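Local structure of cupin 2, conserved barrel (Desulfitobacterium hafniense, 2OZJ) at residues M2-N7 / L32-R37; A17-A22 / I40-F45; S44-E49 / K99-M104; D59-I64 / L105-I110. The protein is of unknown function but belongs to the cupin superfamily of conserved beta barrels, and is found here as an assembly of two subunits. One frame throughout, in Å; residues are numbered along the deposited sequence. Where two conformers were deposited one is given.

Interaction 1 of 4, residues M2-N7 / L32-R37; sequences MARLKN and LAQSDR
Arg-4 and Gln-34 face each other as the hydrogen-bonded pair of a short antiparallel bridge, and their side chains leave it side by side, pointing the same way. Arg-4 CG lies 4.0 Å from Gln-34 CB, and the same CB sits over one face of the guanidinium, whose plane is turned 24° from that of the Gln-34 amide. Gln-34 starts with CG anti to its backbone N and then bends at chi2 (110°). Lys-6 crosses it obliquely: with CG in the crowded position between backbone N and carbonyl carbon (chi1 64°) and the remaining chain extended, its NZ donates a hydrogen bond to Gln-34 OE1 at 3.1 Å, nearly along the C=O axis. On the way, Lys-6 CE passes 3.8 Å from Ala-33 O. An alanine at Lys-6 would lose both the amine and the methylene run, and would probably leave the Gln-34 amide less firmly held. Beneath these side chains, Arg-4 N donates to Gln-34 O at 2.9 Å, and Gln-34 N donates back to Arg-4 O at 2.8 Å. Lys-6 N adds a third backbone hydrogen bond, to Leu-32 O at 2.9 Å, met from above the carbonyl plane. The other face is apolar, with Leu-5 CD2 against Ala-33 CB at 4.0 Å. Strand 4-5 is an outermost strand of the six-stranded cupin sheet within this chain. Leu-5 and Ala-33 both rest on Ile-40 of strand 38-46, while Leu-5 N is hydrogen-bonded to Asp-59 OD2 of the second subunit, so this edge of the sheet also belongs to the dimer interface.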
loop_
_atom_site.group_PDB
_atom_site.type_symbol
_atom_site.label_atom_id
_atom_site.label_comp_id
_atom_site.label_asym_id
_atom_site.label_seq_id
_atom_site.Cartn_x
_atom_site.Cartn_y
_atom_site.Cartn_z
HETATM N N MSE A 2 18.155 -2.593 -11.622
HETATM C CA MSE A 2 17.162 -1.474 -11.538
HETATM C C MSE A 2 15.974 -1.801 -10.638
HETATM O O MSE A 2 15.455 -2.890 -10.674
HETATM C CB MSE A 2 16.605 -1.120 -12.928
HETATM C CG MSE A 2 15.225 -0.378 -12.885
HETATM SE SE MSE A 2 14.346 -0.007 -14.607
HETATM C CE MSE A 2 13.245 -1.570 -14.745
ATOM N N ALA A 3 15.521 -0.811 -9.887
ATOM C CA ALA A 3 14.309 -0.936 -9.092
ATOM C C ALA A 3 13.068 -0.743 -9.982
ATOM O O ALA A 3 12.987 0.239 -10.723
ATOM C CB ALA A 3 14.325 0.084 -7.946
ATOM N N ARG A 4 12.108 -1.665 -9.893
ATOM C CA ARG A 4 10.877 -1.558 -10.668
ATOM C C ARG A 4 9.690 -2.214 -9.992
ATOM O O ARG A 4 9.838 -3.213 -9.268
ATOM C CB ARG A 4 11.066 -2.125 -12.079
ATOM C CG ARG A 4 11.214 -3.598 -12.142
ATOM C CD ARG A 4 11.778 -4.092 -13.471
ATOM N NE ARG A 4 11.820 -5.552 -13.452
ATOM C CZ ARG A 4 10.754 -6.340 -13.579
ATOM N NH1 ARG A 4 9.545 -5.831 -13.792
ATOM N NH2 ARG A 4 10.903 -7.646 -13.502
ATOM N N LEU A 5 8.505 -1.654 -10.240
ATOM C CA LEU A 5 7.279 -2.227 -9.748
ATOM C C LEU A 5 6.867 -3.208 -10.805
ATOM O O LEU A 5 7.232 -3.067 -11.978
ATOM C CB LEU A 5 6.191 -1.145 -9.499
ATOM C CG LEU A 5 6.535 -0.147 -8.383
ATOM C CD1 LEU A 5 5.456 0.874 -8.257
ATOM C CD2 LEU A 5 6.757 -0.846 -7.022
ATOM N N LYS A 6 6.130 -4.227 -10.399
ATOM C CA LYS A 6 5.699 -5.290 -11.289
ATOM C C LYS A 6 4.443 -6.000 -10.779
ATOM O O LYS A 6 4.052 -5.856 -9.639
ATOM C CB LYS A 6 6.841 -6.317 -11.500
ATOM C CG LYS A 6 7.244 -7.045 -10.228
ATOM C CD LYS A 6 8.201 -8.181 -10.523
ATOM C CE LYS A 6 8.535 -8.948 -9.246
ATOM N NZ LYS A 6 9.272 -10.224 -9.571
ATOM N N ASN A 7 3.856 -6.783 -11.694
ATOM C CA ASN A 7 2.703 -7.601 -11.438
ATOM C C ASN A 7 1.468 -6.837 -10.982
ATOM O O ASN A 7 0.619 -7.362 -10.234
ATOM C CB ASN A 7 3.047 -8.746 -10.469
ATOM C CG ASN A 7 4.071 -9.695 -11.031
ATOM O OD1 ASN A 7 4.116 -9.954 -12.247
ATOM N ND2 ASN A 7 4.946 -10.205 -10.150
ATOM N N LEU A 32 5.478 -7.541 -5.848
ATOM C CA LEU A 32 5.050 -6.355 -6.593
ATOM C C LEU A 32 6.198 -5.400 -6.868
ATOM O O LEU A 32 5.997 -4.363 -7.469
ATOM C CB LEU A 32 3.949 -5.620 -5.846
ATOM C CG LEU A 32 2.683 -6.404 -5.413
ATOM C CD1 LEU A 32 1.704 -5.461 -4.684
ATOM C CD2 LEU A 32 2.029 -7.144 -6.613
ATOM N N ALA A 33 7.407 -5.742 -6.447
ATOM C CA ALA A 33 8.586 -4.940 -6.741
ATOM C C ALA A 33 9.783 -5.856 -6.946
ATOM O O ALA A 33 9.871 -6.928 -6.317
ATOM C CB ALA A 33 8.884 -3.971 -5.595
ATOM N N GLN A 34 10.662 -5.433 -7.851
ATOM C CA GLN A 34 11.999 -5.950 -7.967
ATOM C C GLN A 34 12.916 -4.805 -7.516
ATOM O O GLN A 34 13.101 -3.829 -8.225
ATOM C CB GLN A 34 12.274 -6.355 -9.418
ATOM C CG GLN A 34 13.533 -7.167 -9.624
ATOM C CD GLN A 34 13.256 -8.603 -9.995
ATOM O OE1 GLN A 34 12.110 -9.060 -9.989
ATOM N NE2 GLN A 34 14.312 -9.324 -10.341
ATOM N N SER A 35 13.409 -4.894 -6.291
ATOM C CA SER A 35 14.172 -3.811 -5.675
ATOM C C SER A 35 15.104 -4.345 -4.588
ATOM O O SER A 35 14.809 -5.354 -3.954
ATOM C CB SER A 35 13.229 -2.758 -5.114
ATOM O OG SER A 35 13.913 -1.803 -4.334
ATOM N N ASP A 36 16.258 -3.683 -4.429
ATOM C CA ASP A 36 17.211 -3.965 -3.337
ATOM C C ASP A 36 16.880 -3.117 -2.080
ATOM O O ASP A 36 17.345 -3.415 -0.981
ATOM C CB ASP A 36 18.673 -3.713 -3.806
ATOM N N ARG A 37 16.057 -2.086 -2.246
ATOM C CA ARG A 37 15.738 -1.156 -1.170
ATOM C C ARG A 37 14.359 -1.413 -0.491
ATOM O O ARG A 37 14.124 -0.968 0.641
ATOM C CB ARG A 37 15.733 0.271 -1.726
#

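Interaction 2 of 4, residues A17-A22 / I40-F45; sequences ASLIEA and ISLFSF
The Ser-44 hydroxyl donates to Glu-21 O at an OG-to-O distance of 2.6 Å, approaching in the carbonyl plane; it is the one hydrogen bond between residues 17-22 and 40-45. Ser-44 OG occupies the crowded position between its own backbone N and carbonyl carbon (chi1 68°), from which it can reach across to the loop. Next to this bond, Ala-22 CB comes within 4.2 Å of Ser-44 CB. On the loop's side Ile-20 supplies most of the apolar contact. Its CG1 is anti to the backbone N (chi1 -162°) and its chain continues extended (chi2 165°), so CD1 is set over the strand backbone, 3.7 Å from Leu-42 O and 4.1 Å from Leu-42 CB. Ile-20 CG1 meanwhile passes 4.0 Å from Ser-44 OG and probably shields it on that side. Leu-42, with CG beside its backbone N, sends CD1 to the CB of Leu-19 at 3.9 Å. In the cupin fold of this chain, the 3-10 turn 17-19 and the residues after it thus lie across one face of strand 38-46, the face bearing Leu-42 and Ser-44; Phe-43 points off the other. The loop and strand run roughly in the same direction here without pairing backbone to backbone. Further out, strand 28-34 lines the same apolar patch, with Leu-28 against both Ile-20 and Ser-44, and Met-30 against Leu-19. Lys-103, on the strand flanking the other side of 38-46, fixes the turn by a hydrogen bond from NZ to Ala-17 O and a weak one to Ile-20 O.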
loop_
_atom_site.group_PDB
_atom_site.type_symbol
_atom_site.label_atom_id
_atom_site.label_comp_id
_atom_site.label_asym_id
_atom_site.label_seq_id
_atom_site.Cartn_x
_atom_site.Cartn_y
_atom_site.Cartn_z
ATOM N N ALA A 17 -7.015 -6.729 -3.668
ATOM C CA ALA A 17 -7.422 -8.049 -3.182
ATOM C C ALA A 17 -7.709 -9.020 -4.325
ATOM O O ALA A 17 -7.575 -10.232 -4.186
ATOM C CB ALA A 17 -8.661 -7.929 -2.314
ATOM N N SER A 18 -8.140 -8.502 -5.468
ATOM C CA SER A 18 -8.488 -9.356 -6.598
ATOM C C SER A 18 -7.249 -9.952 -7.304
ATOM O O SER A 18 -7.407 -10.822 -8.154
ATOM C CB SER A 18 -9.418 -8.610 -7.584
ATOM O OG SER A 18 -8.675 -7.739 -8.380
ATOM N N LEU A 19 -6.040 -9.496 -6.981
ATOM C CA LEU A 19 -4.835 -9.930 -7.664
ATOM C C LEU A 19 -4.272 -11.247 -7.073
ATOM O O LEU A 19 -3.395 -11.837 -7.664
ATOM C CB LEU A 19 -3.759 -8.864 -7.646
ATOM C CG LEU A 19 -4.100 -7.528 -8.335
ATOM C CD1 LEU A 19 -2.904 -6.620 -8.147
ATOM C CD2 LEU A 19 -4.447 -7.698 -9.793
ATOM N N ILE A 20 -4.813 -11.694 -5.944
ATOM C CA ILE A 20 -4.369 -12.941 -5.298
ATOM C C ILE A 20 -5.585 -13.709 -4.759
ATOM O O ILE A 20 -6.497 -13.119 -4.180
ATOM C CB ILE A 20 -3.293 -12.670 -4.203
ATOM C CG1 ILE A 20 -2.517 -13.935 -3.829
ATOM C CG2 ILE A 20 -3.868 -12.034 -2.930
ATOM C CD1 ILE A 20 -1.248 -13.616 -3.054
ATOM N N GLU A 21 -5.607 -15.020 -4.944
ATOM C CA GLU A 21 -6.638 -15.843 -4.307
ATOM C C GLU A 21 -6.313 -16.114 -2.844
ATOM O O GLU A 21 -5.207 -15.846 -2.400
ATOM C CB GLU A 21 -6.807 -17.159 -5.059
ATOM C CG GLU A 21 -7.282 -16.909 -6.483
ATOM C CD GLU A 21 -6.920 -18.040 -7.436
ATOM O OE1 GLU A 21 -5.720 -18.233 -7.731
ATOM O OE2 GLU A 21 -7.838 -18.728 -7.890
ATOM N N ALA A 22 -7.297 -16.604 -2.094
ATOM C CA ALA A 22 -7.054 -17.071 -0.767
ATOM C C ALA A 22 -7.456 -18.567 -0.758
ATOM O O ALA A 22 -8.335 -19.040 -1.508
ATOM C CB ALA A 22 -7.765 -16.154 0.296
ATOM N N ILE A 40 7.940 -5.419 -1.621
ATOM C CA ILE A 40 6.501 -5.194 -1.628
ATOM C C ILE A 40 5.890 -6.485 -2.127
ATOM O O ILE A 40 6.198 -6.929 -3.260
ATOM C CB ILE A 40 6.073 -4.006 -2.546
ATOM C CG1 ILE A 40 6.925 -2.758 -2.267
ATOM C CG2 ILE A 40 4.548 -3.785 -2.413
ATOM C CD1 ILE A 40 6.528 -1.533 -3.152
ATOM N N SER A 41 5.025 -7.067 -1.325
ATOM C CA SER A 41 4.467 -8.377 -1.619
ATOM C C SER A 41 3.003 -8.458 -1.236
ATOM O O SER A 41 2.564 -7.882 -0.237
ATOM C CB SER A 41 5.154 -9.460 -0.796
ATOM O OG SER A 41 6.575 -9.307 -0.754
ATOM N N LEU A 42 2.281 -9.294 -1.972
ATOM C CA LEU A 42 0.936 -9.726 -1.589
ATOM C C LEU A 42 1.033 -11.163 -1.056
ATOM O O LEU A 42 1.737 -11.990 -1.641
ATOM C CB LEU A 42 -0.039 -9.728 -2.772
ATOM C CG LEU A 42 -0.497 -8.425 -3.368
ATOM C CD1 LEU A 42 -1.571 -8.708 -4.442
ATOM C CD2 LEU A 42 -0.950 -7.447 -2.224
ATOM N N PHE A 43 0.321 -11.457 0.020
ATOM C CA PHE A 43 0.293 -12.784 0.590
ATOM C C PHE A 43 -1.132 -13.139 0.933
ATOM O O PHE A 43 -1.938 -12.254 1.300
ATOM C CB PHE A 43 1.043 -12.900 1.910
ATOM C CG PHE A 43 2.477 -12.685 1.815
ATOM C CD1 PHE A 43 3.332 -13.697 1.351
ATOM C CD2 PHE A 43 3.042 -11.496 2.219
ATOM C CE1 PHE A 43 4.738 -13.495 1.271
ATOM C CE2 PHE A 43 4.446 -11.295 2.092
ATOM C CZ PHE A 43 5.277 -12.293 1.635
ATOM N N SER A 44 -1.421 -14.437 0.885
ATOM C CA SER A 44 -2.643 -14.952 1.471
ATOM C C SER A 44 -2.401 -16.303 2.097
ATOM O O SER A 44 -1.617 -17.109 1.553
ATOM C CB SER A 44 -3.693 -15.063 0.412
ATOM O OG SER A 44 -3.375 -16.058 -0.514
ATOM N N PHE A 45 -3.030 -16.542 3.245
ATOM C CA PHE A 45 -3.096 -17.852 3.847
ATOM C C PHE A 45 -4.202 -17.875 4.879
ATOM O O PHE A 45 -4.864 -16.851 5.112
ATOM C CB PHE A 45 -1.742 -18.314 4.410
ATOM C CG PHE A 45 -1.155 -17.431 5.468
ATOM C CD1 PHE A 45 -0.423 -16.317 5.115
ATOM C CD2 PHE A 45 -1.281 -17.767 6.824
ATOM C CE1 PHE A 45 0.141 -15.508 6.089
ATOM C CE2 PHE A 45 -0.710 -16.978 7.811
ATOM C CZ PHE A 45 -0.003 -15.844 7.444
#

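Interaction 3 of 4, residues S44-E49 / K99-M104; sequences SFADGE and KGRFKM
In the middle of the six-stranded cupin sheet, the last residues of strand 38-46, just before a type II' turn at Ala-46 to Glu-49, pair antiparallel with the first of strand 102-109, just after the chain turns a corner at 99-101. Phe-45 and Phe-102 are the hydrogen-bonded pair: Phe-102 N gives to Phe-45 O at 3.0 Å, and Phe-45 N to Phe-102 O at 3.3 Å. Both rings leave the sheet in the crowded position of chi1 and pack T-shaped, planes at 70°, with Phe-102 CE1 3.6 Å above the centre of the Phe-45 ring. At the edge of the Phe-45 ring, its CE1 meets the CE methyl of selenomethionine Met-104 at 4.2 Å. An alanine at Phe-45 would remove the face that receives Phe-102 and would probably loosen the packing of both Phe-102 and Met-104. Toward the turn, Asp-47 N binds Gly-100 O at 3.1 Å, while Gly-100 N returns to Asp-47 OD1 at 2.9 Å, from above the carboxylate plane. At Gly-100 a CB would jam against the preceding carbonyl O. Val-27 and Ser-50, in loops, also touch Phe-45, and Phe-102 rests on Ala-69 of strand 68-73, in the smaller sheet.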
loop_
_atom_site.group_PDB
_atom_site.type_symbol
_atom_site.label_atom_id
_atom_site.label_comp_id
_atom_site.label_asym_id
_atom_site.label_seq_id
_atom_site.Cartn_x
_atom_site.Cartn_y
_atom_site.Cartn_z
ATOM N N SER A 44 -1.421 -14.437 0.885
ATOM C CA SER A 44 -2.643 -14.952 1.471
ATOM C C SER A 44 -2.401 -16.303 2.097
ATOM O O SER A 44 -1.617 -17.109 1.553
ATOM C CB SER A 44 -3.693 -15.063 0.412
ATOM O OG SER A 44 -3.375 -16.058 -0.514
ATOM N N PHE A 45 -3.030 -16.542 3.245
ATOM C CA PHE A 45 -3.096 -17.852 3.847
ATOM C C PHE A 45 -4.202 -17.875 4.879
ATOM O O PHE A 45 -4.864 -16.851 5.112
ATOM C CB PHE A 45 -1.742 -18.314 4.410
ATOM C CG PHE A 45 -1.155 -17.431 5.468
ATOM C CD1 PHE A 45 -0.423 -16.317 5.115
ATOM C CD2 PHE A 45 -1.281 -17.767 6.824
ATOM C CE1 PHE A 45 0.141 -15.508 6.089
ATOM C CE2 PHE A 45 -0.710 -16.978 7.811
ATOM C CZ PHE A 45 -0.003 -15.844 7.444
ATOM N N ALA A 46 -4.374 -19.021 5.518
ATOM C CA ALA A 46 -5.436 -19.192 6.496
ATOM C C ALA A 46 -4.801 -19.662 7.782
ATOM O O ALA A 46 -3.840 -20.446 7.768
ATOM C CB ALA A 46 -6.457 -20.220 6.013
ATOM N N ASP A 47 -5.326 -19.179 8.902
ATOM C CA ASP A 47 -4.928 -19.663 10.231
ATOM C C ASP A 47 -3.381 -19.621 10.432
ATOM O O ASP A 47 -2.732 -18.613 10.079
ATOM C CB ASP A 47 -5.606 -21.016 10.451
ATOM C CG ASP A 47 -7.158 -20.900 10.419
ATOM O OD1 ASP A 47 -7.709 -19.882 10.895
ATOM O OD2 ASP A 47 -7.840 -21.808 9.920
ATOM N N GLY A 48 -2.790 -20.673 10.991
ATOM C CA GLY A 48 -1.329 -20.720 11.167
ATOM C C GLY A 48 -0.595 -21.500 10.078
ATOM O O GLY A 48 0.497 -22.051 10.323
ATOM N N GLU A 49 -1.187 -21.544 8.874
ATOM C CA GLU A 49 -0.605 -22.309 7.752
ATOM C C GLU A 49 0.815 -21.832 7.434
ATOM O O GLU A 49 1.647 -22.642 7.013
ATOM C CB GLU A 49 -1.478 -22.269 6.483
ATOM C CG GLU A 49 -2.367 -23.494 6.283
ATOM N N LYS A 99 -7.158 -15.274 11.041
ATOM C CA LYS A 99 -8.353 -15.712 11.748
ATOM C C LYS A 99 -9.230 -16.167 10.605
ATOM O O LYS A 99 -10.023 -15.404 10.077
ATOM C CB LYS A 99 -8.985 -14.565 12.525
ATOM C CG LYS A 99 -8.245 -14.218 13.812
ATOM C CD LYS A 99 -8.768 -12.931 14.486
ATOM C CE LYS A 99 -10.228 -12.998 14.839
ATOM N NZ LYS A 99 -10.614 -11.834 15.701
ATOM N N GLY A 100 -9.021 -17.398 10.172
ATOM C CA GLY A 100 -9.527 -17.854 8.887
ATOM C C GLY A 100 -8.628 -17.378 7.759
ATOM O O GLY A 100 -7.446 -17.066 7.961
ATOM N N ARG A 101 -9.191 -17.353 6.560
ATOM C CA ARG A 101 -8.480 -16.905 5.376
ATOM C C ARG A 101 -8.283 -15.382 5.392
ATOM O O ARG A 101 -9.123 -14.642 5.887
ATOM C CB ARG A 101 -9.250 -17.283 4.112
ATOM C CG ARG A 101 -9.319 -18.776 3.847
ATOM C CD ARG A 101 -10.696 -19.190 3.344
ATOM N NE ARG A 101 -10.778 -19.170 1.886
ATOM C CZ ARG A 101 -10.878 -20.255 1.111
ATOM N NH1 ARG A 101 -10.918 -21.493 1.620
ATOM N NH2 ARG A 101 -10.953 -20.096 -0.206
ATOM N N PHE A 102 -7.151 -14.918 4.899
ATOM C CA PHE A 102 -6.948 -13.481 4.709
ATOM C C PHE A 102 -5.929 -13.199 3.604
ATOM O O PHE A 102 -5.188 -14.077 3.168
ATOM C CB PHE A 102 -6.579 -12.750 6.035
ATOM C CG PHE A 102 -5.154 -12.890 6.430
ATOM C CD1 PHE A 102 -4.647 -14.120 6.809
ATOM C CD2 PHE A 102 -4.305 -11.787 6.397
ATOM C CE1 PHE A 102 -3.325 -14.266 7.155
ATOM C CE2 PHE A 102 -2.989 -11.934 6.740
ATOM C CZ PHE A 102 -2.490 -13.161 7.110
ATOM N N LYS A 103 -5.940 -11.945 3.163
ATOM C CA LYS A 103 -5.036 -11.446 2.192
ATOM C C LYS A 103 -4.413 -10.173 2.739
ATOM O O LYS A 103 -5.099 -9.356 3.372
ATOM C CB LYS A 103 -5.774 -11.098 0.913
ATOM C CG LYS A 103 -6.462 -12.253 0.222
ATOM C CD LYS A 103 -7.258 -11.741 -0.976
ATOM C CE LYS A 103 -8.100 -12.849 -1.618
ATOM N NZ LYS A 103 -8.906 -12.329 -2.764
HETATM N N MSE A 104 -3.116 -9.998 2.536
HETATM C CA MSE A 104 -2.450 -8.767 2.958
HETATM C C MSE A 104 -1.395 -8.278 1.984
HETATM O O MSE A 104 -0.826 -9.044 1.210
HETATM C CB MSE A 104 -1.797 -8.966 4.326
HETATM C CG MSE A 104 -0.629 -9.885 4.281
HETATM SE SE MSE A 104 0.325 -9.994 5.941
HETATM C CE MSE A 104 1.321 -11.561 5.455
#

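Interaction 4 of 4, residues D59-I64 / L105-I110; sequences DTLYLI and LQITLI
Gln-106 rises from strand 102-109 with CB on the face it shares with Thr-60, Tyr-62 and Thr-108. CG, anti to the backbone N (chi1 172°), meets Thr-60 CG2 at 3.8 Å. From there the chain runs extended alongside Tyr-62: Gln-106 CD lies 3.8 Å from Tyr-62 CE1, and OE1 comes to 3.6 Å from the same carbon, the ring and amide planes standing 63° apart. At the tip, NE2 donates to Thr-108 OG1 at 3.0 Å in an almost straight bond (173°) within the amide plane. Thr-108 OG1 in turn donates across the strands to Thr-60 OG1, also at 3.0 Å. The opposite face is apolar, with Leu-61 CG against Ile-107 CD1 at 3.9 Å. Paired backbone bonds knit Leu-61 to Ile-107 and Leu-63 to Leu-105. Tyr-62 OH is hydrogen-bonded to His-94, and Gln-106 NE2 has a weak second bond to Tyr-56 OH, placing this face in a buried polar cluster of the cupin barrel. Since Thr-108 OG1 accepts from the amide and gives its proton to Thr-60, the directed chain of bonds gives Gln-106 NE2 and the two threonine hydroxyls partners inside the protein, and is likely to hold the Gln-106 amide against rotation.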
loop_
_atom_site.group_PDB
_atom_site.type_symbol
_atom_site.label_atom_id
_atom_site.label_comp_id
_atom_site.label_asym_id
_atom_site.label_seq_id
_atom_site.Cartn_x
_atom_site.Cartn_y
_atom_site.Cartn_z
ATOM N N ASP A 59 11.948 -1.511 8.788
ATOM C CA ASP A 59 10.538 -1.303 9.103
ATOM C C ASP A 59 9.637 -1.975 8.081
ATOM O O ASP A 59 9.974 -2.047 6.900
ATOM C CB ASP A 59 10.222 0.195 9.148
ATOM C CG ASP A 59 10.925 0.932 10.262
ATOM O OD1 ASP A 59 11.443 0.323 11.206
ATOM O OD2 ASP A 59 10.923 2.179 10.181
ATOM N N THR A 60 8.484 -2.441 8.556
ATOM C CA THR A 60 7.478 -3.110 7.755
ATOM C C THR A 60 6.137 -2.501 8.004
ATOM O O THR A 60 5.825 -2.158 9.136
ATOM C CB THR A 60 7.386 -4.582 8.144
ATOM O OG1 THR A 60 8.669 -5.153 7.953
ATOM C CG2 THR A 60 6.379 -5.320 7.275
ATOM N N LEU A 61 5.355 -2.301 6.958
ATOM C CA LEU A 61 3.927 -2.036 7.124
ATOM C C LEU A 61 3.118 -3.177 6.538
ATOM O O LEU A 61 3.368 -3.645 5.423
ATOM C CB LEU A 61 3.491 -0.709 6.512
ATOM C CG LEU A 61 3.150 -0.496 5.029
ATOM C CD1 LEU A 61 1.845 -1.216 4.610
ATOM C CD2 LEU A 61 3.019 0.987 4.713
ATOM N N TYR A 62 2.133 -3.581 7.310
ATOM C CA TYR A 62 1.134 -4.600 6.927
ATOM C C TYR A 62 -0.218 -3.892 6.689
ATOM O O TYR A 62 -0.669 -3.073 7.505
ATOM C CB TYR A 62 0.947 -5.625 8.027
ATOM C CG TYR A 62 2.141 -6.463 8.280
ATOM C CD1 TYR A 62 2.499 -7.432 7.381
ATOM C CD2 TYR A 62 2.920 -6.298 9.412
ATOM C CE1 TYR A 62 3.606 -8.223 7.593
ATOM C CE2 TYR A 62 4.051 -7.100 9.629
ATOM C CZ TYR A 62 4.372 -8.051 8.714
ATOM O OH TYR A 62 5.471 -8.860 8.894
ATOM N N LEU A 63 -0.865 -4.238 5.588
ATOM C CA LEU A 63 -2.192 -3.737 5.237
ATOM C C LEU A 63 -3.093 -4.916 4.934
ATOM O O LEU A 63 -2.800 -5.703 4.027
ATOM C CB LEU A 63 -2.167 -2.790 4.048
ATOM C CG LEU A 63 -3.521 -2.307 3.498
ATOM C CD1 LEU A 63 -4.295 -1.293 4.393
ATOM C CD2 LEU A 63 -3.224 -1.638 2.122
ATOM N N ILE A 64 -4.162 -5.063 5.726
ATOM C CA ILE A 64 -5.074 -6.179 5.532
ATOM C C ILE A 64 -6.044 -5.845 4.402
ATOM O O ILE A 64 -6.700 -4.817 4.435
ATOM C CB ILE A 64 -5.843 -6.541 6.805
ATOM C CG1 ILE A 64 -4.882 -6.716 7.964
ATOM C CG2 ILE A 64 -6.654 -7.849 6.593
ATOM C CD1 ILE A 64 -3.839 -7.746 7.742
ATOM N N LEU A 105 -1.112 -6.979 2.075
ATOM C CA LEU A 105 0.043 -6.345 1.449
ATOM C C LEU A 105 1.093 -6.119 2.519
ATOM O O LEU A 105 0.778 -5.649 3.599
ATOM C CB LEU A 105 -0.370 -4.996 0.851
ATOM C CG LEU A 105 0.722 -4.082 0.285
ATOM C CD1 LEU A 105 1.276 -4.623 -0.998
ATOM C CD2 LEU A 105 0.144 -2.688 0.105
ATOM N N GLN A 106 2.344 -6.436 2.192
ATOM C CA GLN A 106 3.469 -6.172 3.078
ATOM C C GLN A 106 4.446 -5.263 2.341
ATOM O O GLN A 106 4.751 -5.490 1.166
ATOM C CB GLN A 106 4.171 -7.479 3.432
ATOM C CG GLN A 106 5.473 -7.315 4.207
ATOM C CD GLN A 106 6.034 -8.646 4.728
ATOM O OE1 GLN A 106 5.337 -9.653 4.766
ATOM N NE2 GLN A 106 7.299 -8.632 5.126
ATOM N N ILE A 107 4.917 -4.233 3.028
ATOM C CA ILE A 107 5.994 -3.385 2.522
ATOM C C ILE A 107 7.087 -3.394 3.545
ATOM O O ILE A 107 6.850 -3.022 4.671
ATOM C CB ILE A 107 5.520 -1.934 2.262
ATOM C CG1 ILE A 107 4.424 -1.919 1.208
ATOM C CG2 ILE A 107 6.746 -1.025 1.838
ATOM C CD1 ILE A 107 3.661 -0.587 1.192
ATOM N N THR A 108 8.266 -3.869 3.168
ATOM C CA THR A 108 9.396 -3.896 4.075
ATOM C C THR A 108 10.597 -3.156 3.494
ATOM O O THR A 108 10.981 -3.384 2.353
ATOM C CB THR A 108 9.792 -5.323 4.468
ATOM O OG1 THR A 108 8.681 -5.984 5.056
ATOM C CG2 THR A 108 10.907 -5.286 5.489
ATOM N N LEU A 109 11.166 -2.246 4.272
ATOM C CA LEU A 109 12.425 -1.608 3.887
ATOM C C LEU A 109 13.599 -2.561 4.118
ATOM O O LEU A 109 13.711 -3.194 5.170
ATOM C CB LEU A 109 12.632 -0.362 4.689
ATOM C CG LEU A 109 11.515 0.670 4.552
ATOM C CD1 LEU A 109 11.873 1.911 5.336
ATOM C CD2 LEU A 109 11.166 1.019 3.099
ATOM N N ILE A 110 14.436 -2.715 3.113
ATOM C CA ILE A 110 15.669 -3.485 3.289
ATOM C C ILE A 110 16.651 -2.354 3.560
ATOM O O ILE A 110 17.164 -1.743 2.610
ATOM C CB ILE A 110 16.070 -4.291 2.044
ATOM C CG1 ILE A 110 14.888 -5.071 1.487
ATOM C CG2 ILE A 110 17.253 -5.240 2.377
ATOM C CD1 ILE A 110 14.252 -5.977 2.505
#

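How the interactions relate
Interactions 3 and 4 are buried pairings on successive parts of strand 102-109, which has 38-46 on one side and 60-65 on the other; selenomethionine Met-104 of interaction 3 packs against Tyr-62 of interaction 4. Interaction 2, partly buried, shares strand 38-46 with interaction 3, but there a loop lies over the sheet, so one hydroxyl-to-carbonyl bond and aliphatic packing replace paired backbone bonds. Interaction 1 is a surface contact at the sheet's edge, with centre about 25 Å from that of interaction 3. Its side-chain chemistry is that of charged and amide groups, against the aromatic packing of interaction 3 and the enclosed hydroxyls of interaction 4. Interactions 1 and 4 both touch the second subunit.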